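Local coordinates for protein riboflavin kinase, putative (Trypanosoma brucei, PDB 3BNW) that probably catalyses the ATP-dependent phosphorylation of riboflavin to FMN, the single step of FMN biosynthesis by this route, at residues A[21-26]-A[113-118]; A[39-44]-A[96-101]; A[57-62]-A[81-86]. One frame throughout, in Å; residues are numbered along the deposited sequence.

Contact 1: residues A[21-26]-A[113-118]; sequences RGKVVH and GAVVKI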
# COMPACT_ATOMS: atom_id res chain seq x y z
N ARG A 21 -4.26 8.48 -2.14
CA ARG A 21 -3.50 9.45 -1.37
C ARG A 21 -4.22 9.70 -0.05
O ARG A 21 -5.43 9.94 -0.04
CB ARG A 21 -3.35 10.77 -2.14
CG ARG A 21 -2.61 11.88 -1.36
CD ARG A 21 -2.43 13.15 -2.19
NE ARG A 21 -3.71 13.70 -2.67
CZ ARG A 21 -4.09 13.76 -3.95
NH1 ARG A 21 -3.31 13.33 -4.93
NH2 ARG A 21 -5.28 14.27 -4.25
N GLY A 22 -3.48 9.64 1.05
CA GLY A 22 -4.06 9.88 2.38
C GLY A 22 -3.00 9.97 3.45
O GLY A 22 -1.85 9.60 3.23
N LYS A 23 -3.39 10.48 4.62
CA LYS A 23 -2.47 10.62 5.75
C LYS A 23 -2.26 9.31 6.52
O LYS A 23 -3.16 8.47 6.61
CB LYS A 23 -2.96 11.71 6.71
CG LYS A 23 -2.96 13.11 6.10
CD LYS A 23 -2.69 14.19 7.12
CE LYS A 23 -2.90 15.57 6.53
NZ LYS A 23 -2.31 16.65 7.37
N VAL A 24 -1.06 9.15 7.07
CA VAL A 24 -0.73 8.00 7.91
C VAL A 24 -1.29 8.22 9.31
O VAL A 24 -0.94 9.20 9.97
CB VAL A 24 0.80 7.77 7.99
CG1 VAL A 24 1.13 6.54 8.83
CG2 VAL A 24 1.40 7.63 6.59
N VAL A 25 -2.15 7.30 9.75
CA VAL A 25 -2.82 7.40 11.05
C VAL A 25 -2.63 6.12 11.87
O VAL A 25 -2.11 5.12 11.37
CB VAL A 25 -4.33 7.66 10.89
CG1 VAL A 25 -4.57 8.95 10.12
CG2 VAL A 25 -5.01 6.49 10.18
N HIS A 26 -3.04 6.17 13.14
CA HIS A 26 -2.97 5.00 14.03
C HIS A 26 -4.14 4.06 13.78
O HIS A 26 -4.26 3.01 14.42
CB HIS A 26 -2.95 5.45 15.49
CG HIS A 26 -1.73 6.23 15.87
ND1 HIS A 26 -1.59 7.58 15.58
CD2 HIS A 26 -0.60 5.87 16.52
CE1 HIS A 26 -0.42 8.00 16.04
NE2 HIS A 26 0.20 6.98 16.61
N GLY A 113 1.00 11.01 10.42
CA GLY A 113 0.67 12.38 9.99
C GLY A 113 1.34 12.78 8.68
O GLY A 113 1.16 13.90 8.22
N ALA A 114 2.11 11.86 8.10
CA ALA A 114 2.73 12.08 6.80
C ALA A 114 1.75 11.68 5.72
O ALA A 114 0.93 10.78 5.91
CB ALA A 114 4.00 11.27 6.68
N VAL A 115 1.83 12.34 4.57
CA VAL A 115 0.99 11.98 3.44
C VAL A 115 1.65 10.81 2.71
O VAL A 115 2.82 10.85 2.35
CB VAL A 115 0.77 13.16 2.47
CG1 VAL A 115 -0.13 12.74 1.31
CG2 VAL A 115 0.16 14.35 3.21
N VAL A 116 0.89 9.75 2.51
CA VAL A 116 1.36 8.61 1.75
C VAL A 116 0.58 8.56 0.44
O VAL A 116 -0.63 8.76 0.42
CB VAL A 116 1.23 7.28 2.53
CG1 VAL A 116 -0.21 7.03 2.94
CG2 VAL A 116 1.74 6.12 1.68
N LYS A 117 1.30 8.31 -0.65
CA LYS A 117 0.69 8.15 -1.95
C LYS A 117 1.07 6.76 -2.44
O LYS A 117 2.23 6.39 -2.37
CB LYS A 117 1.23 9.21 -2.91
CG LYS A 117 0.94 10.64 -2.47
CD LYS A 117 1.65 11.65 -3.37
CE LYS A 117 1.76 13.02 -2.70
NZ LYS A 117 2.52 14.00 -3.53
N ILE A 118 0.09 5.99 -2.90
CA ILE A 118 0.38 4.66 -3.43
C ILE A 118 -0.32 4.42 -4.77
O ILE A 118 -1.43 4.90 -5.00
CB ILE A 118 0.02 3.52 -2.43
CG1 ILE A 118 -1.45 3.56 -2.02
CG2 ILE A 118 0.91 3.60 -1.18
CD1 ILE A 118 -1.94 2.29 -1.34

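Contact 2: residues A[39-44]-A[96-101]; sequences TANIGL and TLTVEP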
# COMPACT_ATOMS: atom_id res chain seq x y z
N THR A 39 0.46 -1.26 13.06
CA THR A 39 -0.94 -0.82 13.06
C THR A 39 -1.11 0.56 12.39
O THR A 39 -2.00 1.33 12.74
CB THR A 39 -1.51 -0.78 14.50
OG1 THR A 39 -0.77 0.15 15.29
CG2 THR A 39 -1.44 -2.17 15.13
N ALA A 40 -0.25 0.87 11.42
CA ALA A 40 -0.35 2.12 10.66
C ALA A 40 -1.37 1.96 9.55
O ALA A 40 -1.38 0.94 8.85
CB ALA A 40 1.00 2.51 10.09
N ASN A 41 -2.23 2.96 9.39
CA ASN A 41 -3.28 2.95 8.37
C ASN A 41 -3.25 4.22 7.54
O ASN A 41 -2.67 5.22 7.93
CB ASN A 41 -4.66 2.83 9.02
CG ASN A 41 -4.73 1.73 10.04
OD1 ASN A 41 -4.85 0.55 9.70
ND2 ASN A 41 -4.69 2.10 11.32
N ILE A 42 -3.90 4.16 6.38
CA ILE A 42 -4.16 5.35 5.58
C ILE A 42 -5.56 5.84 5.94
O ILE A 42 -6.52 5.07 5.89
CB ILE A 42 -4.07 5.07 4.08
CG1 ILE A 42 -2.68 4.52 3.73
CG2 ILE A 42 -4.33 6.34 3.28
CD1 ILE A 42 -2.47 4.29 2.26
N GLY A 43 -5.67 7.12 6.31
CA GLY A 43 -6.94 7.71 6.69
C GLY A 43 -7.89 7.81 5.51
O GLY A 43 -7.58 8.46 4.51
N LEU A 44 -9.05 7.15 5.63
CA LEU A 44 -10.05 7.14 4.57
C LEU A 44 -11.26 7.99 4.97
O LEU A 44 -11.37 8.44 6.11
CB LEU A 44 -10.50 5.71 4.28
CG LEU A 44 -9.40 4.66 4.08
CD1 LEU A 44 -10.01 3.28 3.83
CD2 LEU A 44 -8.46 5.05 2.96
N THR A 96 -15.17 -1.48 9.31
CA THR A 96 -14.75 -0.29 8.57
C THR A 96 -13.56 -0.61 7.65
O THR A 96 -12.48 -0.95 8.13
CB THR A 96 -14.37 0.83 9.54
N LEU A 97 -13.77 -0.50 6.34
CA LEU A 97 -12.70 -0.71 5.37
C LEU A 97 -11.43 0.03 5.81
O LEU A 97 -11.43 1.24 6.03
CB LEU A 97 -13.15 -0.24 3.98
CG LEU A 97 -12.39 -0.70 2.72
CD1 LEU A 97 -11.03 -0.05 2.60
CD2 LEU A 97 -12.26 -2.21 2.68
N THR A 98 -10.36 -0.74 5.97
CA THR A 98 -9.07 -0.24 6.42
C THR A 98 -8.05 -0.52 5.33
O THR A 98 -8.17 -1.51 4.61
CB THR A 98 -8.64 -0.94 7.73
OG1 THR A 98 -9.66 -0.80 8.72
CG2 THR A 98 -7.34 -0.37 8.26
N VAL A 99 -7.05 0.36 5.20
CA VAL A 99 -5.91 0.12 4.32
C VAL A 99 -4.64 0.19 5.16
O VAL A 99 -4.37 1.20 5.80
CB VAL A 99 -5.84 1.12 3.15
CG1 VAL A 99 -4.53 0.95 2.37
CG2 VAL A 99 -7.04 0.93 2.23
N GLU A 100 -3.88 -0.90 5.13
CA GLU A 100 -2.73 -1.07 6.00
C GLU A 100 -1.50 -1.37 5.15
O GLU A 100 -1.30 -2.51 4.74
CB GLU A 100 -3.01 -2.21 6.99
CG GLU A 100 -2.04 -2.29 8.15
CD GLU A 100 -2.37 -3.44 9.08
OE1 GLU A 100 -2.64 -3.17 10.27
OE2 GLU A 100 -2.36 -4.60 8.64
N PRO A 101 -0.66 -0.34 4.89
CA PRO A 101 0.45 -0.52 3.97
C PRO A 101 1.74 -0.96 4.68
O PRO A 101 1.98 -0.60 5.84
CB PRO A 101 0.62 0.88 3.37
CG PRO A 101 0.10 1.83 4.42
CD PRO A 101 -0.70 1.04 5.42
O HOH W 1 -7.23 2.59 6.68

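Contact 3: residues A[57-62]-A[81-86]; sequences NLVVYG and PFAASI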
# COMPACT_ATOMS: atom_id res chain seq x y z
N ASN A 57 -10.46 -7.73 1.40
CA ASN A 57 -10.09 -9.12 1.67
C ASN A 57 -8.84 -9.53 0.90
O ASN A 57 -8.64 -10.70 0.61
CB ASN A 57 -11.26 -10.09 1.39
CG ASN A 57 -11.13 -11.42 2.13
OD1 ASN A 57 -11.39 -12.48 1.56
ND2 ASN A 57 -10.74 -11.37 3.40
N LEU A 58 -7.98 -8.55 0.59
CA LEU A 58 -6.79 -8.79 -0.24
C LEU A 58 -5.52 -8.18 0.33
O LEU A 58 -5.56 -7.16 1.01
CB LEU A 58 -6.98 -8.19 -1.63
CG LEU A 58 -8.17 -8.66 -2.47
CD1 LEU A 58 -8.22 -7.83 -3.76
CD2 LEU A 58 -8.08 -10.16 -2.76
N VAL A 59 -4.40 -8.83 0.01
CA VAL A 59 -3.07 -8.22 0.14
C VAL A 59 -2.64 -7.80 -1.26
O VAL A 59 -2.62 -8.62 -2.19
CB VAL A 59 -2.02 -9.20 0.69
CG1 VAL A 59 -0.65 -8.52 0.76
CG2 VAL A 59 -2.44 -9.74 2.05
N VAL A 60 -2.31 -6.52 -1.42
CA VAL A 60 -1.97 -5.95 -2.73
C VAL A 60 -0.56 -5.39 -2.71
O VAL A 60 0.06 -5.31 -1.66
CB VAL A 60 -2.97 -4.84 -3.15
CG1 VAL A 60 -4.38 -5.40 -3.26
CG2 VAL A 60 -2.92 -3.65 -2.19
N TYR A 61 -0.07 -5.01 -3.88
CA TYR A 61 1.29 -4.51 -4.03
C TYR A 61 1.37 -3.38 -5.05
O TYR A 61 0.47 -3.19 -5.86
CB TYR A 61 2.22 -5.66 -4.43
CG TYR A 61 1.95 -6.25 -5.80
CD1 TYR A 61 2.59 -5.75 -6.93
CD2 TYR A 61 1.07 -7.31 -5.96
CE1 TYR A 61 2.35 -6.29 -8.19
CE2 TYR A 61 0.82 -7.85 -7.21
CZ TYR A 61 1.47 -7.33 -8.33
OH TYR A 61 1.24 -7.86 -9.58
N GLY A 62 2.48 -2.64 -5.02
CA GLY A 62 2.71 -1.57 -5.98
C GLY A 62 3.82 -0.63 -5.54
O GLY A 62 4.70 -1.02 -4.77
N PRO A 81 8.84 -0.00 -3.26
CA PRO A 81 7.88 -1.11 -3.31
C PRO A 81 7.07 -1.21 -2.01
O PRO A 81 7.54 -0.81 -0.95
CB PRO A 81 8.78 -2.36 -3.46
CG PRO A 81 10.10 -1.86 -3.90
CD PRO A 81 10.24 -0.47 -3.35
N PHE A 82 5.84 -1.71 -2.10
CA PHE A 82 5.02 -1.89 -0.92
C PHE A 82 4.02 -3.01 -1.14
O PHE A 82 3.63 -3.29 -2.28
CB PHE A 82 4.27 -0.60 -0.56
CG PHE A 82 2.98 -0.42 -1.30
CD1 PHE A 82 2.96 0.23 -2.52
CD2 PHE A 82 1.80 -0.92 -0.79
CE1 PHE A 82 1.77 0.38 -3.22
CE2 PHE A 82 0.61 -0.78 -1.48
CZ PHE A 82 0.60 -0.13 -2.69
N ALA A 83 3.62 -3.65 -0.05
CA ALA A 83 2.45 -4.52 -0.02
C ALA A 83 1.47 -3.88 0.95
O ALA A 83 1.86 -3.01 1.74
CB ALA A 83 2.82 -5.91 0.43
N ALA A 84 0.21 -4.28 0.90
CA ALA A 84 -0.81 -3.67 1.76
C ALA A 84 -2.02 -4.56 1.91
O ALA A 84 -2.39 -5.27 0.97
CB ALA A 84 -1.25 -2.31 1.19
N SER A 85 -2.64 -4.51 3.09
CA SER A 85 -3.87 -5.25 3.34
C SER A 85 -5.06 -4.31 3.29
O SER A 85 -5.04 -3.25 3.93
CB SER A 85 -3.81 -5.94 4.71
OG SER A 85 -2.70 -6.81 4.79
N ILE A 86 -6.09 -4.69 2.54
CA ILE A 86 -7.35 -3.95 2.48
C ILE A 86 -8.47 -4.82 3.05
O ILE A 86 -8.87 -5.80 2.42
CB ILE A 86 -7.71 -3.52 1.03
CG1 ILE A 86 -6.69 -2.51 0.49
CG2 ILE A 86 -9.11 -2.91 0.96
CD1 ILE A 86 -5.47 -3.14 -0.15

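Contact 1: residues A[21-26]-A[113-118]
Gly113 meets the end of strand 21-25 through a backbone hydrogen bond, Gly113 N to Val24 O, 2.7 Å. Its phi of 90° suits glycine, since a CB here would press on the preceding carbonyl oxygen. Ala114 O accepts Val24 N at 2.8 Å and also receives the CA-H of Lys23. Val24 CG2, lying beside its own backbone N, rests 3.3 Å from Ala114 O, while the small Ala114 methyl turns away to pack on Val66 and Val69. Val115 begins the regular strand, facing Lys23 in a non-hydrogen-bonded pair. Val115 CG1 lies 3.7 Å from Arg21 CG, the two side chains running side by side in the same direction. Val116 and Gly22 form the hydrogen-bonded pair: Val116 N reaches Gly22 O at 2.8 Å, and Gly22 N returns the bond to Val116 O at 3.0 Å. With chi1 at 58°, Val116 CG1 sits between its own N and carbonyl carbon and comes within 3.1 Å of Gly22 O, a close fit opposite a residue that has no side chain. Val116 CG1 also meets Val24 CG2 at 4.0 Å, where the two valines cross at about a right angle. At Lys117 the CG packs beside Arg21 CG, the aliphatic parts of two long side chains sharing one face with Val115; the charged ends stay apart, Lys117 NZ bonding to Phe165 O and Arg21 NH2 to Thr171 O. The alternating pairs make a strongly twisted antiparallel ladder, consistent with a wall of the closed beta barrel on which flavokinases are built.

Contact 2: residues A[39-44]-A[96-101]
Leu44 and Leu97 touch through their CD1 methyls, 3.7 Å apart, and Leu44 CD1 also lies 3.3 Å from Leu97 O. Val99 divides its branches between two partners: with chi1 at 172° its CG1 stands anti to the backbone N and meets Ile42 CD1 at 3.9 Å, while CG2 turns to Leu44 CD1. Ile42 CG1 in turn packs 3.9 Å from Pro101 CG, so branched aliphatic residues and a compact ring fill the seam between the segments. Beside this layer, the backbones are joined by one direct hydrogen bond, Ile42 N to Val99 O at 3.1 Å. A water then replaces the next direct link, donating to Ile42 O and accepting from Val99 N, each 2.7 Å from the water oxygen. Farther out, Asn41 OD1 sits 3.0 Å from Thr98 CG2, a close polar-apolar approach, and Ala40 O lies 3.4 Å from Glu100 CG. The carboxylate of Glu100 is turned to Tyr102, whose OH bonds to OE2. Thr39, Ala40 and Asn41 belong to the PTAN signature of flavokinases, whose threonine and asparagine take part in binding metal and ATP in related enzymes and probably do so here. Strand 41-42 is bonded on its other edge to strand 18-25, and strand 98-103 to strand 75-87; Leu52 of helix 46-52 covers Leu44, Leu97 and Val99, while Val116 and Ile118 of strand 115-126 pack on Ile42.

Contact 3: residues A[57-62]-A[81-86]
Asn57 and Leu58 both face Ile86, a G1 beta bulge in which one carbonyl serves two successive N-H groups. Asn57 N binds Ile86 O at 2.7 Å, whereas the bond from Leu58 N to the same oxygen, at 3.4 Å, is weak. Its first position needs a positive phi, here 78°, which asparagine tolerates better than most residues. Beyond it the paired bonds continue from Ile86 N to Leu58 O, through Val60 with Ala84, to Gly62 with Phe82. Val60 CG2, between its own N and carbonyl carbon, makes a tight 3.3 Å contact with Ile86 CD1, the side chains crossing at about a right angle; the small Ala84 CB lies beside Val60 CG2. Phe82, with chi1 at 85°, folds its ring back across the partner strand: one face lies over Gly62 N, 3.6 Å above the ring plane and toward the rim, and CD1 is 3.1 Å from Gly62 O. A CB on Gly62 would crowd Phe82 CE1, so glycine fits. On the face of Val59 and Ala83, Tyr61 packs on Thr147 and Met150 of helix 133-151, its OH bonded to Gln11 OE1. Strand 115-126 pairs with the other edge of strand 58-69, strand 98-103 with that of 75-87.

How the contacts relate
The three contacts belong to one curled antiparallel sheet. Along the chain, contact 1 spans the longest loop, contact 2 falls within it, and contact 3 lies innermost, between strands close in sequence. Centres of contacts 1 and 2 are about 9 Å apart, those of 2 and 3 about 11 Å, and those of 1 and 3 about 15 Å. Strands 18-25 and 41-42 are neighbours, linking contact 1 to contact 2; strands 98-103 and 75-87 link contact 2 to contact 3; strands 115-126 and 58-69 link contact 3 back to contact 1. This circuit returns on itself, consistent with a flavokinase barrel whose partly water-bridged seam is contact 2.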